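Local coordinates for tail protein, 43 kDa (Neisseria meningitidis MC58, PDB 3D37) that is of uncharacterised function but probably serves as a structural component of a phage-like tail baseplate, at residues 127-133 against 172-178; 98-103 against 149-155; 163-167 against 341-345. All blocks are in the same frame, centred on the assembly; numbering follows the deposited sequence.

Interaction 1 of 3, residues 127-133 against 172-178; sequences IKAVVLK and GTLVVGG
Val131 and Leu174 meet through their backbones: Val131 N donates to Leu174 O at 2.9 Å. Four more bonds continue this parallel ladder, from Leu174 N to Ala129 O at 3.1 Å up to Gly178 N to Lys133 O at 3.0 Å. Lys133 N to Val176 O is the shortest of them at 2.7 Å. Around the bonds, the strand side chains fall on two faces. Val130 and Leu174 share one, with Val130 CG1 4.2 Å from Leu174 CD2; Val131 and Val175 share the other. From the loop before strand 130-133, Ile127 lays CG2 against Leu174 CB at 3.7 Å; the branch gets there because CG2 stands anti to the backbone N (chi1 -56° for CG1). Thr173 CG2 lies 4.0 Å from Val131 CG2, while Thr173 OG1 turns to Asp171. Farther out, helix 113-121 packs on Val130, Leu132 and Leu174, helix 151-161 covers Leu174 and Val176, and Lys133 NZ forms a salt bridge with Glu169. Strand 165-168 flanks 174-177 antiparallel, making the latter the central strand of three. Five backbone bonds thus fix the register, with apolar packing against the helices on the Leu174 face and a lysine-glutamate pair on the other.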
ATOM      1  N   ILE A 127      31.296  33.188  -5.495  1.00 47.63           N
ATOM      2  CA  ILE A 127      30.481  34.178  -4.759  1.00 47.76           C
ATOM      3  C   ILE A 127      30.934  35.580  -5.237  1.00 48.07           C
ATOM      4  O   ILE A 127      31.963  36.095  -4.816  1.00 47.78           O
ATOM      5  CB  ILE A 127      30.620  34.010  -3.191  1.00 47.78           C
ATOM      6  CG1 ILE A 127      30.248  32.584  -2.758  1.00 47.09           C
ATOM      7  CG2 ILE A 127      29.747  35.031  -2.444  1.00 46.93           C
ATOM      8  CD1 ILE A 127      30.776  32.152  -1.375  1.00 47.45           C
ATOM      9  N   LYS A 128      30.144  36.186  -6.116  1.00 48.75           N
ATOM     10  CA  LYS A 128      30.561  37.371  -6.857  1.00 48.87           C
ATOM     11  C   LYS A 128      30.193  38.714  -6.215  1.00 48.31           C
ATOM     12  O   LYS A 128      30.640  39.751  -6.709  1.00 49.33           O
ATOM     13  CB  LYS A 128      29.988  37.331  -8.271  1.00 50.03           C
ATOM     14  CG  LYS A 128      30.640  36.342  -9.214  1.00 51.17           C
ATOM     15  CD  LYS A 128      29.835  36.220 -10.495  1.00 51.13           C
ATOM     16  CE  LYS A 128      30.491  35.231 -11.483  1.00 53.76           C
ATOM     17  NZ  LYS A 128      29.520  34.668 -12.512  1.00 53.98           N
ATOM     18  N   ALA A 129      29.390  38.714  -5.145  1.00 47.27           N
ATOM     19  CA  ALA A 129      29.171  39.919  -4.330  1.00 46.07           C
ATOM     20  C   ALA A 129      28.842  39.537  -2.908  1.00 45.68           C
ATOM     21  O   ALA A 129      28.224  38.489  -2.659  1.00 43.86           O
ATOM     22  CB  ALA A 129      28.060  40.792  -4.890  1.00 46.37           C
ATOM     23  N   VAL A 130      29.286  40.383  -1.972  1.00 44.12           N
ATOM     24  CA  VAL A 130      28.902  40.286  -0.567  1.00 44.02           C
ATOM     25  C   VAL A 130      28.192  41.600  -0.173  1.00 44.72           C
ATOM     26  O   VAL A 130      28.713  42.690  -0.392  1.00 45.08           O
ATOM     27  CB  VAL A 130      30.114  40.012   0.323  1.00 43.13           C
ATOM     28  CG1 VAL A 130      29.688  39.678   1.744  1.00 39.96           C
ATOM     29  CG2 VAL A 130      30.953  38.898  -0.290  1.00 40.18           C
ATOM     30  N   VAL A 131      27.019  41.472   0.422  1.00 44.93           N
ATOM     31  CA  VAL A 131      26.133  42.587   0.690  1.00 45.42           C
ATOM     32  C   VAL A 131      25.756  42.518   2.172  1.00 45.75           C
ATOM     33  O   VAL A 131      25.825  41.435   2.809  1.00 44.30           O
ATOM     34  CB  VAL A 131      24.907  42.526  -0.284  1.00 46.08           C
ATOM     35  CG1 VAL A 131      23.647  43.195   0.281  1.00 48.27           C
ATOM     36  CG2 VAL A 131      25.274  43.156  -1.642  1.00 45.62           C
ATOM     37  N   LEU A 132      25.444  43.689   2.741  1.00 46.00           N
ATOM     38  CA  LEU A 132      25.018  43.791   4.141  1.00 46.49           C
ATOM     39  C   LEU A 132      23.540  44.099   4.043  1.00 47.11           C
ATOM     40  O   LEU A 132      23.106  44.967   3.272  1.00 47.20           O
ATOM     41  CB  LEU A 132      25.823  44.831   4.958  1.00 46.61           C
ATOM     42  CG  LEU A 132      25.541  45.053   6.466  1.00 44.73           C
ATOM     43  CD1 LEU A 132      26.144  43.997   7.360  1.00 39.44           C
ATOM     44  CD2 LEU A 132      26.009  46.462   6.934  1.00 46.67           C
ATOM     45  N   LYS A 133      22.755  43.308   4.761  1.00 47.95           N
ATOM     46  CA  LYS A 133      21.301  43.455   4.729  1.00 48.56           C
ATOM     47  C   LYS A 133      20.886  43.946   6.127  1.00 48.77           C
ATOM     48  O   LYS A 133      20.227  43.250   6.921  1.00 48.35           O
ATOM     49  CB  LYS A 133      20.666  42.119   4.308  1.00 48.79           C
ATOM     50  CG  LYS A 133      19.709  42.205   3.152  1.00 49.90           C
ATOM     51  CD  LYS A 133      20.390  42.578   1.859  1.00 51.28           C
ATOM     52  CE  LYS A 133      19.377  42.762   0.760  1.00 52.13           C
ATOM     53  NZ  LYS A 133      18.781  41.450   0.369  1.00 52.63           N
ATOM     54  N   GLY A 172      23.414  34.040  -5.924  1.00 31.43           N
ATOM     55  CA  GLY A 172      24.743  33.654  -5.476  1.00 31.63           C
ATOM     56  C   GLY A 172      25.481  34.697  -4.612  1.00 31.89           C
ATOM     57  O   GLY A 172      26.622  34.457  -4.226  1.00 30.08           O
ATOM     58  N   THR A 173      24.833  35.831  -4.313  1.00 32.65           N
ATOM     59  CA  THR A 173      25.394  36.859  -3.388  1.00 33.39           C
ATOM     60  C   THR A 173      25.298  36.361  -1.955  1.00 33.70           C
ATOM     61  O   THR A 173      24.261  35.843  -1.532  1.00 32.21           O
ATOM     62  CB  THR A 173      24.586  38.181  -3.493  1.00 33.52           C
ATOM     63  OG1 THR A 173      24.532  38.606  -4.846  1.00 36.35           O
ATOM     64  CG2 THR A 173      25.147  39.289  -2.655  1.00 34.69           C
ATOM     65  N   LEU A 174      26.402  36.495  -1.214  1.00 33.64           N
ATOM     66  CA  LEU A 174      26.414  36.234   0.196  1.00 34.20           C
ATOM     67  C   LEU A 174      25.866  37.504   0.926  1.00 35.02           C
ATOM     68  O   LEU A 174      26.299  38.635   0.634  1.00 34.35           O
ATOM     69  CB  LEU A 174      27.828  35.890   0.624  1.00 33.97           C
ATOM     70  CG  LEU A 174      28.092  35.656   2.112  1.00 35.80           C
ATOM     71  CD1 LEU A 174      27.282  34.474   2.691  1.00 32.98           C
ATOM     72  CD2 LEU A 174      29.613  35.484   2.318  1.00 33.70           C
ATOM     73  N   VAL A 175      24.902  37.310   1.828  1.00 34.48           N
ATOM     74  CA  VAL A 175      24.333  38.401   2.595  1.00 34.67           C
ATOM     75  C   VAL A 175      24.716  38.132   4.031  1.00 35.50           C
ATOM     76  O   VAL A 175      24.769  36.981   4.420  1.00 35.14           O
ATOM     77  CB  VAL A 175      22.843  38.509   2.424  1.00 33.55           C
ATOM     78  CG1 VAL A 175      22.235  39.478   3.450  1.00 33.55           C
ATOM     79  CG2 VAL A 175      22.499  38.949   1.023  1.00 33.74           C
ATOM     80  N   VAL A 176      25.141  39.174   4.769  1.00 37.14           N
ATOM     81  CA  VAL A 176      25.102  39.149   6.255  1.00 37.35           C
ATOM     82  C   VAL A 176      24.088  40.203   6.584  1.00 37.18           C
ATOM     83  O   VAL A 176      24.091  41.307   6.002  1.00 38.43           O
ATOM     84  CB  VAL A 176      26.444  39.348   6.984  1.00 38.40           C
ATOM     85  CG1 VAL A 176      26.203  39.510   8.476  1.00 40.93           C
ATOM     86  CG2 VAL A 176      27.334  38.130   6.810  1.00 39.70           C
ATOM     87  N   GLY A 177      23.142  39.834   7.434  1.00 36.41           N
ATOM     88  CA  GLY A 177      21.977  40.669   7.624  1.00 36.42           C
ATOM     89  C   GLY A 177      20.908  40.096   8.525  1.00 36.01           C
ATOM     90  O   GLY A 177      21.155  39.238   9.358  1.00 35.78           O
ATOM     91  N   GLY A 178      19.705  40.621   8.365  1.00 37.11           N
ATOM     92  CA  GLY A 178      18.588  40.226   9.201  1.00 37.26           C
ATOM     93  C   GLY A 178      17.286  40.581   8.563  1.00 38.15           C
ATOM     94  O   GLY A 178      17.242  41.060   7.419  1.00 38.18           O
TER

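Interaction 2 of 3, residues 98-103 against 149-155; sequences LVDCSA and ETVWQAL
Leu98 and Trp152 are joined by a backbone bond in which Trp152 N donates to Leu98 O at 3.2 Å, from well above the carbonyl plane. Two further backbone bonds tie the chain leaving helix 95-100 to the start of helix 151-161: Val151 N to Cys101 O, and Ala103 N to Glu149 O, the latter 2.8 Å long and nearly straight at 168°. Ser102 OG adds a weak bond to the same Glu149 oxygen. A capping box closes the helix start: Gln153 N donates to Thr150 OG1 at 2.8 Å, and Thr150 N returns a bond to a lone pair of Gln153 OE1, in the plane of its amide. With chi1 at 65°, Thr150 holds OG1 between its own N and carbonyl carbon, where it can cap. Asp100 forms salt bridges with Arg92 and with Arg247 of the second subunit. The apolar contacts begin with Leu98, whose CB meets the Trp152 ring at its edge, 3.7 Å from CE3, and whose CD1 reaches Val151 CG1 at 3.7 Å and Leu155 CD2 at 3.9 Å. Ala103 CB touches Ala154 CB at 3.7 Å. Around this junction, helix 113-121 packs on Val151 and Leu155, and strands 165-168 and 174-177 lie against Trp152 and Leu155.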
ATOM      1  N   LEU A  98      31.546  27.052   1.810  1.00 40.37           N
ATOM      2  CA  LEU A  98      31.864  27.589   3.142  1.00 40.15           C
ATOM      3  C   LEU A  98      31.570  26.585   4.263  1.00 39.84           C
ATOM      4  O   LEU A  98      32.314  26.498   5.216  1.00 39.74           O
ATOM      5  CB  LEU A  98      31.093  28.886   3.355  1.00 40.91           C
ATOM      6  CG  LEU A  98      31.250  29.940   2.239  1.00 43.39           C
ATOM      7  CD1 LEU A  98      31.175  31.360   2.771  1.00 43.56           C
ATOM      8  CD2 LEU A  98      32.547  29.740   1.486  1.00 42.31           C
ATOM      9  N   VAL A  99      30.496  25.803   4.116  1.00 39.53           N
ATOM     10  CA  VAL A  99      30.156  24.720   5.050  1.00 39.36           C
ATOM     11  C   VAL A  99      31.175  23.602   5.064  1.00 40.07           C
ATOM     12  O   VAL A  99      31.429  22.967   6.115  1.00 39.79           O
ATOM     13  CB  VAL A  99      28.754  24.075   4.718  1.00 39.09           C
ATOM     14  CG1 VAL A  99      28.602  22.754   5.424  1.00 36.51           C
ATOM     15  CG2 VAL A  99      27.596  25.039   5.054  1.00 36.11           C
ATOM     16  N   ASP A 100      31.734  23.325   3.890  1.00 40.79           N
ATOM     17  CA  ASP A 100      32.672  22.220   3.724  1.00 41.66           C
ATOM     18  C   ASP A 100      34.101  22.646   4.092  1.00 42.67           C
ATOM     19  O   ASP A 100      34.822  21.893   4.712  1.00 41.73           O
ATOM     20  CB  ASP A 100      32.735  21.739   2.274  1.00 41.09           C
ATOM     21  CG  ASP A 100      31.468  21.028   1.789  1.00 41.20           C
ATOM     22  OD1 ASP A 100      30.521  20.671   2.554  1.00 38.12           O
ATOM     23  OD2 ASP A 100      31.439  20.855   0.554  1.00 41.45           O
ATOM     24  N   CYS A 101      34.496  23.840   3.656  1.00 44.72           N
ATOM     25  CA  CYS A 101      35.905  24.294   3.673  1.00 46.08           C
ATOM     26  C   CYS A 101      36.283  25.011   4.965  1.00 46.69           C
ATOM     27  O   CYS A 101      35.424  25.339   5.793  1.00 47.06           O
ATOM     28  CB  CYS A 101      36.184  25.222   2.481  1.00 46.62           C
ATOM     29  SG  CYS A 101      35.721  24.514   0.814  1.00 50.78           S
ATOM     30  N   SER A 102      37.568  25.231   5.158  1.00 46.92           N
ATOM     31  CA  SER A 102      38.018  25.772   6.467  1.00 48.06           C
ATOM     32  C   SER A 102      38.183  27.281   6.522  1.00 48.09           C
ATOM     33  O   SER A 102      38.626  27.905   5.557  1.00 47.53           O
ATOM     34  CB  SER A 102      39.277  25.079   6.984  1.00 47.32           C
ATOM     35  OG  SER A 102      38.860  24.251   8.050  1.00 49.89           O
ATOM     36  N   ALA A 103      37.795  27.856   7.664  1.00 48.78           N
ATOM     37  CA  ALA A 103      37.997  29.271   7.881  1.00 50.33           C
ATOM     38  C   ALA A 103      39.517  29.481   7.946  1.00 50.76           C
ATOM     39  O   ALA A 103      40.244  28.550   8.324  1.00 50.85           O
ATOM     40  CB  ALA A 103      37.288  29.750   9.189  1.00 50.30           C
ATOM     41  N   GLU A 149      37.165  25.317  12.446  1.00 53.32           N
ATOM     42  CA  GLU A 149      35.891  25.958  12.091  1.00 52.60           C
ATOM     43  C   GLU A 149      35.822  26.149  10.586  1.00 49.31           C
ATOM     44  O   GLU A 149      36.869  26.373   9.890  1.00 49.20           O
ATOM     45  CB  GLU A 149      35.617  27.279  12.863  1.00 52.19           C
ATOM     46  CG  GLU A 149      34.952  27.004  14.236  1.00 54.72           C
ATOM     47  CD  GLU A 149      34.229  28.197  14.878  1.00 55.39           C
ATOM     48  OE1 GLU A 149      34.839  29.275  15.103  1.00 58.89           O
ATOM     49  OE2 GLU A 149      33.040  28.014  15.213  1.00 60.76           O
ATOM     50  N   THR A 150      34.586  26.030  10.106  1.00 45.19           N
ATOM     51  CA  THR A 150      34.309  26.106   8.738  1.00 42.07           C
ATOM     52  C   THR A 150      34.166  27.574   8.478  1.00 41.31           C
ATOM     53  O   THR A 150      33.909  28.350   9.376  1.00 39.74           O
ATOM     54  CB  THR A 150      32.962  25.344   8.402  1.00 42.90           C
ATOM     55  OG1 THR A 150      31.834  25.995   9.031  1.00 40.69           O
ATOM     56  CG2 THR A 150      33.030  23.860   8.836  1.00 39.70           C
ATOM     57  N   VAL A 151      34.298  27.973   7.236  1.00 40.18           N
ATOM     58  CA  VAL A 151      34.006  29.364   6.879  1.00 39.70           C
ATOM     59  C   VAL A 151      32.584  29.783   7.369  1.00 38.66           C
ATOM     60  O   VAL A 151      32.393  30.909   7.899  1.00 37.43           O
ATOM     61  CB  VAL A 151      34.193  29.596   5.361  1.00 39.49           C
ATOM     62  CG1 VAL A 151      34.080  31.077   5.021  1.00 40.08           C
ATOM     63  CG2 VAL A 151      35.548  29.047   4.890  1.00 40.15           C
ATOM     64  N   TRP A 152      31.612  28.873   7.172  1.00 37.91           N
ATOM     65  CA  TRP A 152      30.224  29.070   7.576  1.00 36.89           C
ATOM     66  C   TRP A 152      30.062  29.292   9.081  1.00 35.94           C
ATOM     67  O   TRP A 152      29.492  30.281   9.482  1.00 35.39           O
ATOM     68  CB  TRP A 152      29.284  27.937   7.104  1.00 34.74           C
ATOM     69  CG  TRP A 152      27.922  28.474   7.069  1.00 32.36           C
ATOM     70  CD1 TRP A 152      26.932  28.301   8.020  1.00 31.54           C
ATOM     71  CD2 TRP A 152      27.422  29.417   6.144  1.00 32.04           C
ATOM     72  NE1 TRP A 152      25.847  29.068   7.709  1.00 31.01           N
ATOM     73  CE2 TRP A 152      26.097  29.747   6.554  1.00 29.15           C
ATOM     74  CE3 TRP A 152      27.925  29.968   4.956  1.00 29.95           C
ATOM     75  CZ2 TRP A 152      25.282  30.599   5.830  1.00 31.01           C
ATOM     76  CZ3 TRP A 152      27.130  30.823   4.249  1.00 31.50           C
ATOM     77  CH2 TRP A 152      25.811  31.128   4.664  1.00 30.71           C
ATOM     78  N   GLN A 153      30.543  28.369   9.890  1.00 36.92           N
ATOM     79  CA  GLN A 153      30.587  28.553  11.351  1.00 38.21           C
ATOM     80  C   GLN A 153      31.174  29.869  11.771  1.00 38.85           C
ATOM     81  O   GLN A 153      30.608  30.553  12.630  1.00 39.73           O
ATOM     82  CB  GLN A 153      31.414  27.469  12.000  1.00 38.30           C
ATOM     83  CG  GLN A 153      30.675  26.191  12.135  1.00 38.80           C
ATOM     84  CD  GLN A 153      31.573  25.049  12.587  1.00 39.06           C
ATOM     85  OE1 GLN A 153      32.738  24.989  12.209  1.00 41.00           O
ATOM     86  NE2 GLN A 153      31.018  24.113  13.361  1.00 38.45           N
ATOM     87  N   ALA A 154      32.292  30.243  11.141  1.00 38.88           N
ATOM     88  CA  ALA A 154      32.975  31.458  11.472  1.00 38.65           C
ATOM     89  C   ALA A 154      32.134  32.648  11.073  1.00 38.64           C
ATOM     90  O   ALA A 154      32.072  33.669  11.771  1.00 37.52           O
ATOM     91  CB  ALA A 154      34.373  31.521  10.744  1.00 39.17           C
ATOM     92  N   LEU A 155      31.495  32.528   9.926  1.00 37.76           N
ATOM     93  CA  LEU A 155      30.694  33.604   9.433  1.00 38.20           C
ATOM     94  C   LEU A 155      29.430  33.811  10.331  1.00 37.62           C
ATOM     95  O   LEU A 155      28.974  34.950  10.534  1.00 35.67           O
ATOM     96  CB  LEU A 155      30.285  33.257   8.008  1.00 38.96           C
ATOM     97  CG  LEU A 155      29.845  34.273   6.989  1.00 38.74           C
ATOM     98  CD1 LEU A 155      30.825  35.395   6.889  1.00 38.22           C
ATOM     99  CD2 LEU A 155      29.789  33.477   5.705  1.00 38.79           C
TER

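Interaction 3 of 3, residues 163-167 against 341-345; sequences GLHPW and WTPDA
An aromatic cluster of His165, Trp167 and Trp341 joins strand 165-168 to the C-terminal chain beyond strand 330-337. Trp341 turns an edge of its six-membered ring toward the face of the His165 imidazole in an offset edge-to-face pair, with planes at 62° and centroids 5.8 Å apart. Its CZ2 comes closest, 3.5 Å from His165 CB and 3.8 Å from His165 CG. The indole of Trp167 meets the same benzo ring obliquely, CZ3 lying 3.8 Å from Trp341 CH2 with the planes at 44°. Trp341 reaches across because its CG is anti to the backbone N (chi1 -170°), and one of its faces carries Thr342 CG2, 3.6 Å above the plane and over the ring centre. Phe31 adds to the cluster, stacking on Trp341 and meeting Trp167 edge-to-face. Beyond the rings, Leu164 CD2 packs on Ala345 CB at 3.8 Å, and Thr342 CB lies 3.7 Å from Gly163 O. Gly163 is the C-prime residue of the Schellman motif that ends helix 151-161, while 342-345 form a type I turn. No hydrogen bond links 163-167 directly to 341-345. The polar groups are held by neighbours instead: Asn160 binds His165 ND1, Ala179 N binds Thr342 OG1 and Tyr181 OH binds Trp341 O. The union therefore rests on dispersion and aromatic contacts, with surrounding hydrogen bonds probably helping to set the imidazole and the threonine hydroxyl.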
ATOM      1  N   GLY A 163      24.192  40.599  16.059  1.00 36.83           N
ATOM      2  CA  GLY A 163      22.748  40.340  15.865  1.00 37.06           C
ATOM      3  C   GLY A 163      22.360  40.161  14.396  1.00 37.55           C
ATOM      4  O   GLY A 163      21.254  40.564  13.974  1.00 39.28           O
ATOM      5  N   LEU A 164      23.273  39.585  13.613  1.00 36.30           N
ATOM      6  CA  LEU A 164      23.019  39.327  12.195  1.00 34.93           C
ATOM      7  C   LEU A 164      23.169  37.834  11.885  1.00 33.23           C
ATOM      8  O   LEU A 164      23.434  37.021  12.769  1.00 32.15           O
ATOM      9  CB  LEU A 164      23.897  40.224  11.304  1.00 35.47           C
ATOM     10  CG  LEU A 164      23.821  41.758  11.517  1.00 36.01           C
ATOM     11  CD1 LEU A 164      24.659  42.590  10.465  1.00 32.99           C
ATOM     12  CD2 LEU A 164      22.377  42.231  11.501  1.00 35.69           C
ATOM     13  N   HIS A 165      22.926  37.466  10.626  1.00 32.10           N
ATOM     14  CA  HIS A 165      23.079  36.088  10.204  1.00 31.62           C
ATOM     15  C   HIS A 165      23.468  36.054   8.732  1.00 30.28           C
ATOM     16  O   HIS A 165      23.010  36.900   7.968  1.00 29.79           O
ATOM     17  CB  HIS A 165      21.716  35.333  10.430  1.00 30.88           C
ATOM     18  CG  HIS A 165      21.844  33.853  10.395  1.00 30.41           C
ATOM     19  ND1 HIS A 165      22.232  33.116  11.490  1.00 29.82           N
ATOM     20  CD2 HIS A 165      21.645  32.961   9.396  1.00 31.56           C
ATOM     21  CE1 HIS A 165      22.307  31.840  11.165  1.00 29.33           C
ATOM     22  NE2 HIS A 165      21.937  31.715   9.899  1.00 30.96           N
ATOM     23  N   PRO A 166      24.262  35.050   8.309  1.00 30.00           N
ATOM     24  CA  PRO A 166      24.591  34.909   6.898  1.00 30.28           C
ATOM     25  C   PRO A 166      23.597  34.063   6.093  1.00 30.15           C
ATOM     26  O   PRO A 166      23.071  33.087   6.615  1.00 27.70           O
ATOM     27  CB  PRO A 166      25.925  34.168   6.933  1.00 29.87           C
ATOM     28  CG  PRO A 166      25.816  33.294   8.092  1.00 30.07           C
ATOM     29  CD  PRO A 166      24.926  34.011   9.107  1.00 30.73           C
ATOM     30  N   TRP A 167      23.373  34.434   4.829  1.00 30.72           N
ATOM     31  CA  TRP A 167      22.760  33.508   3.872  1.00 31.72           C
ATOM     32  C   TRP A 167      23.176  33.846   2.485  1.00 32.15           C
ATOM     33  O   TRP A 167      23.601  34.962   2.238  1.00 29.50           O
ATOM     34  CB  TRP A 167      21.229  33.526   3.966  1.00 31.26           C
ATOM     35  CG  TRP A 167      20.576  34.840   3.630  1.00 31.67           C
ATOM     36  CD1 TRP A 167      20.109  35.223   2.429  1.00 31.39           C
ATOM     37  CD2 TRP A 167      20.288  35.928   4.533  1.00 31.95           C
ATOM     38  NE1 TRP A 167      19.571  36.488   2.504  1.00 32.32           N
ATOM     39  CE2 TRP A 167      19.655  36.925   3.791  1.00 29.37           C
ATOM     40  CE3 TRP A 167      20.516  36.140   5.895  1.00 29.78           C
ATOM     41  CZ2 TRP A 167      19.207  38.089   4.361  1.00 32.42           C
ATOM     42  CZ3 TRP A 167      20.076  37.251   6.456  1.00 30.03           C
ATOM     43  CH2 TRP A 167      19.438  38.235   5.714  1.00 31.64           C
ATOM     44  N   TRP A 341      13.107  37.290  15.031  1.00 31.85           N
ATOM     45  CA  TRP A 341      14.432  36.963  14.459  1.00 32.06           C
ATOM     46  C   TRP A 341      15.210  38.231  14.106  1.00 32.37           C
ATOM     47  O   TRP A 341      14.648  39.136  13.531  1.00 32.34           O
ATOM     48  CB  TRP A 341      14.268  36.071  13.174  1.00 30.91           C
ATOM     49  CG  TRP A 341      15.578  35.467  12.627  1.00 30.79           C
ATOM     50  CD1 TRP A 341      16.457  34.663  13.308  1.00 28.54           C
ATOM     51  CD2 TRP A 341      16.177  35.674  11.311  1.00 30.93           C
ATOM     52  NE1 TRP A 341      17.522  34.350  12.511  1.00 28.40           N
ATOM     53  CE2 TRP A 341      17.391  34.962  11.293  1.00 29.44           C
ATOM     54  CE3 TRP A 341      15.795  36.382  10.166  1.00 30.08           C
ATOM     55  CZ2 TRP A 341      18.222  34.911  10.156  1.00 29.91           C
ATOM     56  CZ3 TRP A 341      16.627  36.334   9.035  1.00 29.21           C
ATOM     57  CH2 TRP A 341      17.813  35.604   9.039  1.00 29.71           C
ATOM     58  N   THR A 342      16.517  38.255  14.398  1.00 34.01           N
ATOM     59  CA  THR A 342      17.419  39.376  14.062  1.00 34.47           C
ATOM     60  C   THR A 342      16.739  40.764  14.069  1.00 35.44           C
ATOM     61  O   THR A 342      16.673  41.444  13.024  1.00 34.50           O
ATOM     62  CB  THR A 342      18.048  39.144  12.676  1.00 34.80           C
ATOM     63  OG1 THR A 342      16.999  39.007  11.716  1.00 34.72           O
ATOM     64  CG2 THR A 342      18.926  37.887  12.658  1.00 31.20           C
ATOM     65  N   PRO A 343      16.208  41.178  15.240  1.00 37.46           N
ATOM     66  CA  PRO A 343      15.451  42.445  15.335  1.00 39.82           C
ATOM     67  C   PRO A 343      16.313  43.722  15.203  1.00 42.00           C
ATOM     68  O   PRO A 343      15.794  44.785  14.841  1.00 43.03           O
ATOM     69  CB  PRO A 343      14.793  42.365  16.722  1.00 39.76           C
ATOM     70  CG  PRO A 343      15.702  41.471  17.524  1.00 39.02           C
ATOM     71  CD  PRO A 343      16.268  40.474  16.533  1.00 37.21           C
ATOM     72  N   ASP A 344      17.615  43.615  15.453  1.00 43.69           N
ATOM     73  CA  ASP A 344      18.499  44.772  15.334  1.00 44.79           C
ATOM     74  C   ASP A 344      18.801  45.164  13.894  1.00 45.54           C
ATOM     75  O   ASP A 344      19.219  46.300  13.649  1.00 44.84           O
ATOM     76  CB  ASP A 344      19.810  44.516  16.071  1.00 45.76           C
ATOM     77  CG  ASP A 344      19.585  44.119  17.528  1.00 49.38           C
ATOM     78  OD1 ASP A 344      18.529  44.535  18.098  1.00 52.10           O
ATOM     79  OD2 ASP A 344      20.465  43.401  18.093  1.00 53.25           O
ATOM     80  N   ALA A 345      18.594  44.252  12.934  1.00 45.15           N
ATOM     81  CA  ALA A 345      19.105  44.504  11.589  1.00 45.99           C
ATOM     82  C   ALA A 345      18.508  45.783  11.006  1.00 46.27           C
ATOM     83  O   ALA A 345      19.187  46.543  10.318  1.00 46.14           O
ATOM     84  CB  ALA A 345      18.861  43.294  10.645  1.00 44.31           C
TER

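Interactions 1 and 3 share one three-stranded sheet: strand 174-177 pairs with 130-133 on one edge and with 165-168 on the other, where Val175 N to Trp167 O, 2.7 Å, is a probable hydrogen bond. Their centres lie about 13 Å apart. Interaction 2 joins the same core from the helical layer, its centre about 16 Å from that of interaction 1, with Leu155 CD2 packed 3.9 Å from Leu174 CD2. Trp152 also connects interactions 2 and 3, placing CZ2 3.4 Å from Pro166 O. Interactions 1 and 2 both belong to the domain resembling the second domain of baseplate protein gp44; interaction 3 brings the distant C-terminal chain onto its three strands.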